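PDB 3L7I: teichoic acid biosynthesis protein F from Staphylococcus epidermidis, which takes part in teichoic acid biosynthesis and has, in its modelled C-terminal part, a GT-B-type fold of two Rossmann-like domains, each with a parallel beta sheet. Local coordinates for residues V356-G361 / I386-N391; S366-Y371 / I507-N512; W421-R426 / Y439-H444. All coordinates share one frame; numbering follows the deposited sequence.

Interaction 1: V356-G361 / I386-N391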
loop_
_atom_site.group_PDB
_atom_site.type_symbol
_atom_site.label_atom_id
_atom_site.label_comp_id
_atom_site.label_asym_id
_atom_site.label_seq_id
_atom_site.Cartn_x
_atom_site.Cartn_y
_atom_site.Cartn_z
ATOM N N VAL A 356 23.985 -28.807 -5.423
ATOM C CA VAL A 356 24.560 -27.658 -6.152
ATOM C C VAL A 356 26.048 -27.488 -5.934
ATOM O O VAL A 356 26.535 -27.659 -4.820
ATOM C CB VAL A 356 23.942 -26.289 -5.765
ATOM C CG1 VAL A 356 23.443 -25.542 -6.980
ATOM C CG2 VAL A 356 22.871 -26.424 -4.691
ATOM N N PHE A 357 26.753 -27.095 -6.994
ATOM C CA PHE A 357 28.185 -26.808 -6.936
ATOM C C PHE A 357 28.457 -25.407 -7.433
ATOM O O PHE A 357 27.798 -24.931 -8.358
ATOM C CB PHE A 357 28.967 -27.789 -7.806
ATOM C CG PHE A 357 28.885 -29.193 -7.330
ATOM C CD1 PHE A 357 29.985 -29.818 -6.784
ATOM C CD2 PHE A 357 27.694 -29.882 -7.394
ATOM C CE1 PHE A 357 29.900 -31.123 -6.326
ATOM C CE2 PHE A 357 27.601 -31.179 -6.940
ATOM C CZ PHE A 357 28.708 -31.804 -6.407
ATOM N N GLU A 358 29.432 -24.742 -6.829
ATOM C CA GLU A 358 29.851 -23.459 -7.338
ATOM C C GLU A 358 31.251 -23.237 -6.855
ATOM O O GLU A 358 31.536 -23.401 -5.683
ATOM C CB GLU A 358 28.929 -22.385 -6.804
ATOM C CG GLU A 358 29.029 -21.033 -7.457
ATOM C CD GLU A 358 28.224 -19.985 -6.670
ATOM O OE1 GLU A 358 27.455 -19.180 -7.279
ATOM O OE2 GLU A 358 28.346 -19.989 -5.411
ATOM N N SER A 359 32.153 -22.908 -7.758
ATOM C CA SER A 359 33.470 -22.488 -7.310
ATOM C C SER A 359 33.737 -21.038 -7.636
ATOM O O SER A 359 33.274 -20.512 -8.646
ATOM C CB SER A 359 34.586 -23.366 -7.845
ATOM O OG SER A 359 34.615 -23.357 -9.245
ATOM N N PHE A 360 34.466 -20.402 -6.724
ATOM C CA PHE A 360 34.724 -18.967 -6.754
ATOM C C PHE A 360 33.539 -18.072 -7.138
ATOM O O PHE A 360 33.648 -17.202 -7.989
ATOM C CB PHE A 360 35.953 -18.719 -7.587
ATOM C CG PHE A 360 37.132 -19.478 -7.087
ATOM C CD1 PHE A 360 37.654 -19.198 -5.826
ATOM C CD2 PHE A 360 37.701 -20.499 -7.850
ATOM C CE1 PHE A 360 38.740 -19.886 -5.342
ATOM C CE2 PHE A 360 38.799 -21.212 -7.377
ATOM C CZ PHE A 360 39.327 -20.906 -6.122
ATOM N N GLY A 361 32.412 -18.306 -6.485
ATOM C CA GLY A 361 31.240 -17.494 -6.714
ATOM C C GLY A 361 30.810 -17.563 -8.163
ATOM O O GLY A 361 30.277 -16.594 -8.715
ATOM N N ILE A 386 23.637 -29.940 -10.245
ATOM C CA ILE A 386 23.461 -28.589 -10.754
ATOM C C ILE A 386 24.720 -27.761 -10.515
ATOM O O ILE A 386 25.269 -27.771 -9.415
ATOM C CB ILE A 386 22.263 -27.925 -10.085
ATOM C CG1 ILE A 386 21.006 -28.749 -10.359
ATOM C CG2 ILE A 386 22.057 -26.531 -10.627
ATOM C CD1 ILE A 386 19.825 -28.440 -9.453
ATOM N N TRP A 387 25.196 -27.060 -11.544
ATOM C CA TRP A 387 26.287 -26.078 -11.386
ATOM C C TRP A 387 25.813 -24.622 -11.579
ATOM O O TRP A 387 25.035 -24.310 -12.484
ATOM C CB TRP A 387 27.447 -26.388 -12.335
ATOM C CG TRP A 387 28.465 -27.335 -11.744
ATOM C CD1 TRP A 387 28.393 -28.708 -11.685
ATOM C CD2 TRP A 387 29.702 -26.978 -11.133
ATOM N NE1 TRP A 387 29.509 -29.218 -11.066
ATOM C CE2 TRP A 387 30.325 -28.178 -10.714
ATOM C CE3 TRP A 387 30.350 -25.766 -10.909
ATOM C CZ2 TRP A 387 31.552 -28.190 -10.071
ATOM C CZ3 TRP A 387 31.570 -25.782 -10.279
ATOM C CH2 TRP A 387 32.160 -26.985 -9.865
ATOM N N SER A 388 26.284 -23.722 -10.725
ATOM C CA SER A 388 25.896 -22.321 -10.816
ATOM C C SER A 388 27.068 -21.506 -11.332
ATOM O O SER A 388 28.166 -21.671 -10.836
ATOM C CB SER A 388 25.467 -21.846 -9.438
ATOM O OG SER A 388 25.850 -20.506 -9.207
ATOM N N PHE A 389 26.843 -20.652 -12.332
ATOM C CA PHE A 389 27.895 -19.812 -12.951
ATOM C C PHE A 389 27.401 -18.379 -13.142
ATOM O O PHE A 389 26.203 -18.136 -13.090
ATOM C CB PHE A 389 28.309 -20.358 -14.335
ATOM C CG PHE A 389 28.800 -21.772 -14.304
ATOM C CD1 PHE A 389 30.102 -22.057 -13.949
ATOM C CD2 PHE A 389 27.952 -22.817 -14.605
ATOM C CE1 PHE A 389 30.556 -23.345 -13.902
ATOM C CE2 PHE A 389 28.402 -24.112 -14.552
ATOM C CZ PHE A 389 29.720 -24.373 -14.200
ATOM N N LYS A 390 28.304 -17.430 -13.378
ATOM C CA LYS A 390 27.865 -16.090 -13.723
ATOM C C LYS A 390 27.416 -16.117 -15.152
ATOM O O LYS A 390 26.428 -15.500 -15.513
ATOM C CB LYS A 390 28.982 -15.069 -13.575
ATOM C CG LYS A 390 29.549 -14.990 -12.194
ATOM C CD LYS A 390 30.376 -13.730 -12.053
ATOM C CE LYS A 390 31.615 -13.960 -11.173
ATOM N NZ LYS A 390 32.775 -13.049 -11.554
ATOM N N ASN A 391 28.155 -16.852 -15.967
ATOM C CA ASN A 391 27.872 -16.949 -17.393
ATOM C C ASN A 391 27.952 -18.379 -17.891
ATOM O O ASN A 391 28.956 -18.782 -18.445
ATOM C CB ASN A 391 28.840 -16.063 -18.170
ATOM C CG ASN A 391 28.660 -14.590 -17.843
ATOM O OD1 ASN A 391 27.576 -14.022 -18.056
ATOM N ND2 ASN A 391 29.717 -13.960 -17.320
HETATM O O HOH W 1 30.875 -22.295 -10.222
#
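Phe357 is the side chain to follow, because it lies across the indole of Trp387. Its CB sits over the middle of the six-membered ring, 3.4 Å from the centroid and nearly along the ring normal, a CH-pi contact. With chi1 at -65°, CG stands anti to the carbonyl carbon and leaves the indole obliquely, 3.8 Å from Trp387 NE1. Beyond it, CD1 passes near Trp387 CZ2, whereas CD2 turns toward the carbonyl of Ile386, whose O lies at the phenyl edge, close to the ring plane. The far end of the ring leads away from the indole, and Ile372 touches this side chain. The phenyl and the five-membered ring are within 20° of parallel but slid apart so that they barely overlap.

Underneath, the backbones run as neighbouring parallel strands: Phe357 N donates to Ile386 O (2.9 Å), and Ser388 N to Phe357 O (3.1 Å). They belong to the beta-alpha-beta unit of strand 354-358, helix 367-379 and strand 384-389, within the first of the two Rossmann-like sheets. The helix covers the face carrying Phe357 and Trp387, with Pro369 against the indole. On the other face Val356 CG1 meets Ile386 CG2 at 4.0 Å, beneath helix 409-417.

Further along, the contact turns polar. Glu358 is extended, and its OE1 accepts the hydroxyl of Ser388 OG at 2.8 Å, met from above the carboxylate plane; the same oxygen forms a salt bridge with Arg406. A water accepts from Ser359 N, in the following loop, and lies 2.8 Å from Ser388 O.

Interaction 2: S366-Y371 / I507-N512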
loop_
_atom_site.group_PDB
_atom_site.type_symbol
_atom_site.label_atom_id
_atom_site.label_comp_id
_atom_site.label_asym_id
_atom_site.label_seq_id
_atom_site.Cartn_x
_atom_site.Cartn_y
_atom_site.Cartn_z
ATOM N N SER A 366 35.789 -25.416 -11.605
ATOM C CA SER A 366 37.160 -25.611 -11.143
ATOM C C SER A 366 37.281 -25.951 -9.658
ATOM O O SER A 366 36.283 -26.146 -8.952
ATOM C CB SER A 366 38.002 -24.356 -11.418
ATOM O OG SER A 366 37.656 -23.277 -10.542
ATOM N N ASP A 367 38.531 -26.013 -9.208
ATOM C CA ASP A 367 38.879 -26.194 -7.802
ATOM C C ASP A 367 38.264 -27.423 -7.174
ATOM O O ASP A 367 37.874 -28.357 -7.852
ATOM C CB ASP A 367 38.551 -24.955 -6.961
ATOM C CG ASP A 367 39.539 -24.765 -5.796
ATOM O OD1 ASP A 367 39.135 -24.976 -4.616
ATOM O OD2 ASP A 367 40.729 -24.436 -6.066
ATOM N N SER A 368 38.186 -27.401 -5.857
ATOM C CA SER A 368 37.751 -28.544 -5.091
ATOM C C SER A 368 36.308 -28.971 -5.366
ATOM O O SER A 368 36.003 -30.160 -5.322
ATOM C CB SER A 368 37.966 -28.277 -3.607
ATOM O OG SER A 368 39.265 -28.660 -3.230
ATOM N N PRO A 369 35.404 -28.013 -5.626
ATOM C CA PRO A 369 34.071 -28.460 -6.049
ATOM C C PRO A 369 34.122 -29.306 -7.333
ATOM O O PRO A 369 33.350 -30.276 -7.472
ATOM C CB PRO A 369 33.332 -27.149 -6.306
ATOM C CG PRO A 369 33.977 -26.201 -5.359
ATOM C CD PRO A 369 35.440 -26.570 -5.356
ATOM N N LYS A 370 35.018 -28.938 -8.251
ATOM C CA LYS A 370 35.111 -29.639 -9.514
ATOM C C LYS A 370 35.406 -31.125 -9.266
ATOM O O LYS A 370 34.717 -32.005 -9.814
ATOM C CB LYS A 370 36.152 -28.985 -10.437
ATOM C CG LYS A 370 36.783 -29.948 -11.484
ATOM C CD LYS A 370 37.533 -29.194 -12.585
ATOM C CE LYS A 370 38.608 -30.051 -13.270
ATOM N NZ LYS A 370 39.067 -29.456 -14.579
ATOM N N TYR A 371 36.400 -31.397 -8.416
ATOM C CA TYR A 371 36.811 -32.769 -8.127
ATOM C C TYR A 371 35.801 -33.554 -7.285
ATOM O O TYR A 371 35.634 -34.759 -7.482
ATOM C CB TYR A 371 38.206 -32.795 -7.501
ATOM C CG TYR A 371 39.265 -32.389 -8.496
ATOM C CD1 TYR A 371 39.546 -31.049 -8.726
ATOM C CD2 TYR A 371 39.963 -33.343 -9.231
ATOM C CE1 TYR A 371 40.495 -30.672 -9.648
ATOM C CE2 TYR A 371 40.912 -32.977 -10.151
ATOM C CZ TYR A 371 41.173 -31.638 -10.359
ATOM O OH TYR A 371 42.121 -31.263 -11.279
ATOM N N ILE A 507 41.022 -33.330 6.040
ATOM C CA ILE A 507 41.175 -34.430 5.101
ATOM C C ILE A 507 42.004 -34.062 3.890
ATOM O O ILE A 507 42.437 -34.941 3.163
ATOM C CB ILE A 507 39.816 -34.945 4.622
ATOM C CG1 ILE A 507 38.992 -33.788 4.027
ATOM C CG2 ILE A 507 39.075 -35.641 5.759
ATOM C CD1 ILE A 507 37.701 -34.247 3.373
ATOM N N GLY A 508 42.219 -32.760 3.680
ATOM C CA GLY A 508 43.011 -32.270 2.563
ATOM C C GLY A 508 42.101 -31.812 1.448
ATOM O O GLY A 508 40.911 -32.110 1.447
ATOM N N TYR A 509 42.650 -31.075 0.493
ATOM C CA TYR A 509 41.844 -30.492 -0.580
ATOM C C TYR A 509 41.553 -31.473 -1.712
ATOM O O TYR A 509 42.455 -32.131 -2.243
ATOM C CB TYR A 509 42.508 -29.229 -1.120
ATOM C CG TYR A 509 42.365 -28.067 -0.194
ATOM C CD1 TYR A 509 41.110 -27.690 0.248
ATOM C CD2 TYR A 509 43.466 -27.343 0.243
ATOM C CE1 TYR A 509 40.938 -26.634 1.100
ATOM C CE2 TYR A 509 43.305 -26.268 1.106
ATOM C CZ TYR A 509 42.027 -25.922 1.533
ATOM O OH TYR A 509 41.789 -24.870 2.395
ATOM N N PRO A 510 40.275 -31.591 -2.074
ATOM C CA PRO A 510 39.953 -32.455 -3.208
ATOM C C PRO A 510 40.749 -32.043 -4.443
ATOM O O PRO A 510 41.145 -32.900 -5.239
ATOM C CB PRO A 510 38.455 -32.198 -3.403
ATOM C CG PRO A 510 37.970 -31.953 -2.021
ATOM C CD PRO A 510 39.073 -31.147 -1.355
ATOM N N ARG A 511 40.986 -30.737 -4.583
ATOM C CA ARG A 511 41.662 -30.173 -5.745
ATOM C C ARG A 511 43.107 -30.613 -5.762
ATOM O O ARG A 511 43.786 -30.506 -6.788
ATOM C CB ARG A 511 41.644 -28.657 -5.664
ATOM C CG ARG A 511 42.174 -28.169 -4.345
ATOM C CD ARG A 511 43.174 -27.067 -4.500
ATOM N NE ARG A 511 42.579 -25.796 -4.122
ATOM C CZ ARG A 511 43.225 -24.833 -3.459
ATOM N NH1 ARG A 511 42.587 -23.700 -3.149
ATOM N NH2 ARG A 511 44.500 -25.005 -3.104
ATOM N N ASN A 512 43.576 -31.084 -4.607
ATOM C CA ASN A 512 44.955 -31.524 -4.446
ATOM C C ASN A 512 45.130 -33.010 -4.752
ATOM O O ASN A 512 46.255 -33.473 -4.931
ATOM C CB ASN A 512 45.473 -31.197 -3.040
ATOM C CG ASN A 512 45.856 -29.722 -2.866
ATOM O OD1 ASN A 512 45.966 -28.977 -3.836
ATOM N ND2 ASN A 512 46.060 -29.303 -1.610
#
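The start of helix 367-379 meets the loop after strand 504-506 here, both at the C-terminal end of the first Rossmann-like sheet and facing the second domain of the GT-B fold. Asp367 and Arg511 run side by side, pointing the same way, but their flat ends are turned sharply: carboxylate and guanidinium planes stand 76° apart. The salt bridge is made by Arg511 NE, 3.0 Å from Asp367 OD2, and as a hydrogen bond it is weak, bent to 131°. Arg511 gets there along a kinked path, CG placed between the backbone N and carbonyl carbon and the chain bent again at chi2 and chi3. Its tip has a further anionic partner in Asp629, so the arginine links carboxylates of both domains.

Ser368 points its hydroxyl across to the loop backbone. OG accepts Arg511 N at 3.0 Å and sits close against the Pro510 ring, with CG of Arg511 3.2 Å from the same OG. The backbone N of Ser368 donates almost straight to Asp367 OD1, 2.9 Å away.

One turn on, Tyr371 points toward the loop. Its CB lies 4.1 Å from Pro510 CB, and its ring passes obliquely by the Pro510 carbonyl and the backbone of Arg511, CD1 being 3.8 Å from Arg511 CA. The phenol continues to Asp608 for its hydrogen bond, and Ser707 of helix 706-721 also touches this side chain. On the loop side, Tyr509 CD2 rises 4.1 Å above one face of the Arg511 guanidinium, offset toward its rim.

Interaction 3: W421-R426 / Y439-H444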
loop_
_atom_site.group_PDB
_atom_site.type_symbol
_atom_site.label_atom_id
_atom_site.label_comp_id
_atom_site.label_asym_id
_atom_site.label_seq_id
_atom_site.Cartn_x
_atom_site.Cartn_y
_atom_site.Cartn_z
ATOM N N TRP A 421 24.652 -28.078 -0.525
ATOM C CA TRP A 421 25.486 -27.044 -1.164
ATOM C C TRP A 421 26.991 -27.367 -1.071
ATOM O O TRP A 421 27.543 -27.604 0.017
ATOM C CB TRP A 421 25.272 -25.659 -0.537
ATOM C CG TRP A 421 23.895 -25.153 -0.483
ATOM C CD1 TRP A 421 22.788 -25.720 -1.025
ATOM C CD2 TRP A 421 23.468 -23.947 0.141
ATOM N NE1 TRP A 421 21.682 -24.951 -0.756
ATOM C CE2 TRP A 421 22.079 -23.853 -0.044
ATOM C CE3 TRP A 421 24.123 -22.946 0.859
ATOM C CZ2 TRP A 421 21.335 -22.797 0.454
ATOM C CZ3 TRP A 421 23.388 -21.895 1.354
ATOM C CH2 TRP A 421 22.009 -21.824 1.146
ATOM N N VAL A 422 27.654 -27.362 -2.218
ATOM C CA VAL A 422 29.089 -27.568 -2.273
ATOM C C VAL A 422 29.753 -26.346 -2.861
ATOM O O VAL A 422 29.450 -25.938 -3.999
ATOM C CB VAL A 422 29.413 -28.728 -3.156
ATOM C CG1 VAL A 422 30.865 -28.729 -3.445
ATOM C CG2 VAL A 422 29.001 -30.008 -2.464
ATOM N N SER A 423 30.633 -25.725 -2.075
ATOM C CA SER A 423 31.478 -24.664 -2.616
ATOM C C SER A 423 32.760 -24.324 -1.838
ATOM O O SER A 423 32.998 -24.794 -0.717
ATOM C CB SER A 423 30.650 -23.403 -2.936
ATOM O OG SER A 423 30.313 -22.663 -1.779
ATOM N N ASN A 424 33.571 -23.487 -2.476
ATOM C CA ASN A 424 34.901 -23.161 -2.016
ATOM C C ASN A 424 35.039 -21.659 -1.766
ATOM O O ASN A 424 36.155 -21.123 -1.717
ATOM C CB ASN A 424 35.901 -23.564 -3.076
ATOM C CG ASN A 424 35.763 -22.725 -4.316
ATOM O OD1 ASN A 424 34.722 -22.119 -4.539
ATOM N ND2 ASN A 424 36.814 -22.663 -5.119
ATOM N N ALA A 425 33.915 -20.966 -1.608
ATOM C CA ALA A 425 33.980 -19.546 -1.288
ATOM C C ALA A 425 32.680 -19.162 -0.648
ATOM O O ALA A 425 31.736 -19.946 -0.652
ATOM C CB ALA A 425 34.227 -18.729 -2.521
ATOM N N ARG A 426 32.628 -17.967 -0.082
ATOM C CA ARG A 426 31.430 -17.527 0.619
ATOM C C ARG A 426 30.282 -17.512 -0.351
ATOM O O ARG A 426 30.462 -17.054 -1.467
ATOM C CB ARG A 426 31.636 -16.130 1.187
ATOM C CG ARG A 426 32.658 -16.107 2.267
ATOM C CD ARG A 426 33.074 -14.708 2.526
ATOM N NE ARG A 426 31.950 -13.984 3.059
ATOM C CZ ARG A 426 31.967 -12.693 3.321
ATOM N NH1 ARG A 426 33.074 -12.012 3.081
ATOM N NH2 ARG A 426 30.873 -12.104 3.816
ATOM N N TYR A 439 25.367 -27.567 4.060
ATOM C CA TYR A 439 26.272 -26.675 3.338
ATOM C C TYR A 439 27.729 -27.099 3.592
ATOM O O TYR A 439 28.261 -26.929 4.707
ATOM C CB TYR A 439 26.025 -25.228 3.771
ATOM C CG TYR A 439 26.828 -24.145 3.054
ATOM C CD1 TYR A 439 27.904 -24.453 2.219
ATOM C CD2 TYR A 439 26.537 -22.791 3.271
ATOM C CE1 TYR A 439 28.635 -23.451 1.600
ATOM C CE2 TYR A 439 27.269 -21.778 2.649
ATOM C CZ TYR A 439 28.309 -22.113 1.814
ATOM O OH TYR A 439 29.015 -21.098 1.197
ATOM N N ILE A 440 28.367 -27.665 2.567
ATOM C CA ILE A 440 29.758 -28.098 2.682
ATOM C C ILE A 440 30.713 -27.039 2.138
ATOM O O ILE A 440 30.641 -26.682 0.968
ATOM C CB ILE A 440 29.993 -29.450 1.964
ATOM C CG1 ILE A 440 29.164 -30.548 2.623
ATOM C CG2 ILE A 440 31.437 -29.853 2.038
ATOM C CD1 ILE A 440 29.423 -31.904 2.037
ATOM N N GLN A 441 31.586 -26.533 3.005
ATOM C CA GLN A 441 32.546 -25.489 2.650
ATOM C C GLN A 441 33.938 -26.073 2.519
ATOM O O GLN A 441 34.461 -26.694 3.456
ATOM C CB GLN A 441 32.578 -24.400 3.724
ATOM C CG GLN A 441 33.542 -23.266 3.430
ATOM C CD GLN A 441 33.298 -22.599 2.070
ATOM O OE1 GLN A 441 34.149 -22.657 1.195
ATOM N NE2 GLN A 441 32.140 -21.969 1.896
ATOM N N THR A 442 34.555 -25.882 1.362
ATOM C CA THR A 442 35.831 -26.521 1.133
ATOM C C THR A 442 36.898 -25.516 1.419
ATOM O O THR A 442 38.046 -25.871 1.677
ATOM C CB THR A 442 35.942 -26.941 -0.304
ATOM O OG1 THR A 442 35.988 -25.769 -1.124
ATOM C CG2 THR A 442 34.722 -27.743 -0.695
ATOM N N TRP A 443 36.483 -24.249 1.396
ATOM C CA TRP A 443 37.390 -23.092 1.289
ATOM C C TRP A 443 38.425 -23.331 0.181
ATOM O O TRP A 443 38.301 -24.281 -0.587
ATOM C CB TRP A 443 38.042 -22.722 2.636
ATOM C CG TRP A 443 38.567 -21.311 2.669
ATOM C CD1 TRP A 443 39.853 -20.927 2.831
ATOM C CD2 TRP A 443 37.804 -20.107 2.507
ATOM N NE1 TRP A 443 39.946 -19.558 2.787
ATOM C CE2 TRP A 443 38.705 -19.033 2.584
ATOM C CE3 TRP A 443 36.445 -19.838 2.301
ATOM C CZ2 TRP A 443 38.299 -17.713 2.466
ATOM C CZ3 TRP A 443 36.041 -18.516 2.185
ATOM C CH2 TRP A 443 36.967 -17.472 2.274
ATOM N N HIS A 444 39.432 -22.487 0.075
ATOM C CA HIS A 444 40.325 -22.590 -1.065
ATOM C C HIS A 444 41.782 -22.352 -0.685
ATOM O O HIS A 444 42.484 -21.597 -1.358
ATOM C CB HIS A 444 39.914 -21.567 -2.123
ATOM C CG HIS A 444 39.715 -20.204 -1.556
ATOM N ND1 HIS A 444 38.471 -19.676 -1.315
ATOM C CD2 HIS A 444 40.607 -19.293 -1.106
ATOM C CE1 HIS A 444 38.598 -18.473 -0.778
ATOM N NE2 HIS A 444 39.882 -18.223 -0.635
#
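Strands 421-423 and 439-441 are parallel neighbours in the first of the two Rossmann-like sheets, joined by a short connection without a helix. This paired part is the tight half. Ile440 N donates to Trp421 O at 2.7 Å, Ser423 N to Ile440 O, and Thr442 N to Ser423 O at 2.8 Å, a regular ladder carried one residue past the second strand. On the face bearing Val422 and Ile440, helix 706-721 closes over the aliphatic groups.

On the other face Trp421 and Tyr439 cross. Tyr439 holds CG anti to its backbone N (chi1 -176°), and Trp421 CE3 comes down over one face of the phenol, 3.4 Å from Tyr439 CD2 and displaced toward the rim. The ring planes meet obliquely, at 56°. The tyrosine hydroxyl bonds to Glu475, beyond the two strands.

Where the strands end, packing gives way to scattered polar links and partly exposed residues. Gln441, bent at chi2, uses both ends of its amide: NE2 donates to Ala425 O at 3.3 Å, approaching from above the carbonyl plane, while OE1 accepts Trp443 N at 2.8 Å on a lone pair. The amide thus ties Ala425 to the residue that follows Thr442. Asn424 has its partner outside the pair, OD1 accepting Phe360 N. Arg426 merely runs alongside Trp443, CG 4.2 Å from CZ3, and makes a cation-pi contact with Phe472. A bound sulfate ion lies about 6 Å from the His444 side chain. The imidazole bonds through ND1, which donates to Asn424 O at 2.8 Å, nearly straight at 172° and in the ring plane.

From the N-terminal side, 356-361 leaves the central strand of the first Rossmann-like sheet and leads into 366-371, the start of helix 367-379. The chain returns at 386-391, where interaction 1 closes the beta-alpha-beta loop. Next come 421-426 and 439-444, whose pairing in interaction 3 closes a loop about half as long. Not until 507-512 does the chain meet 366-371 again, so interaction 2 spans the longest loop, encloses interaction 3 and crosses interaction 1. Strands 354-358 and 418-423 are sheet neighbours, which joins interactions 1 and 3 side by side. Interaction 2 lies across the strand ends, touching both, with Arg511 NH1 probably hydrogen-bonded to His444 O (2.8 Å).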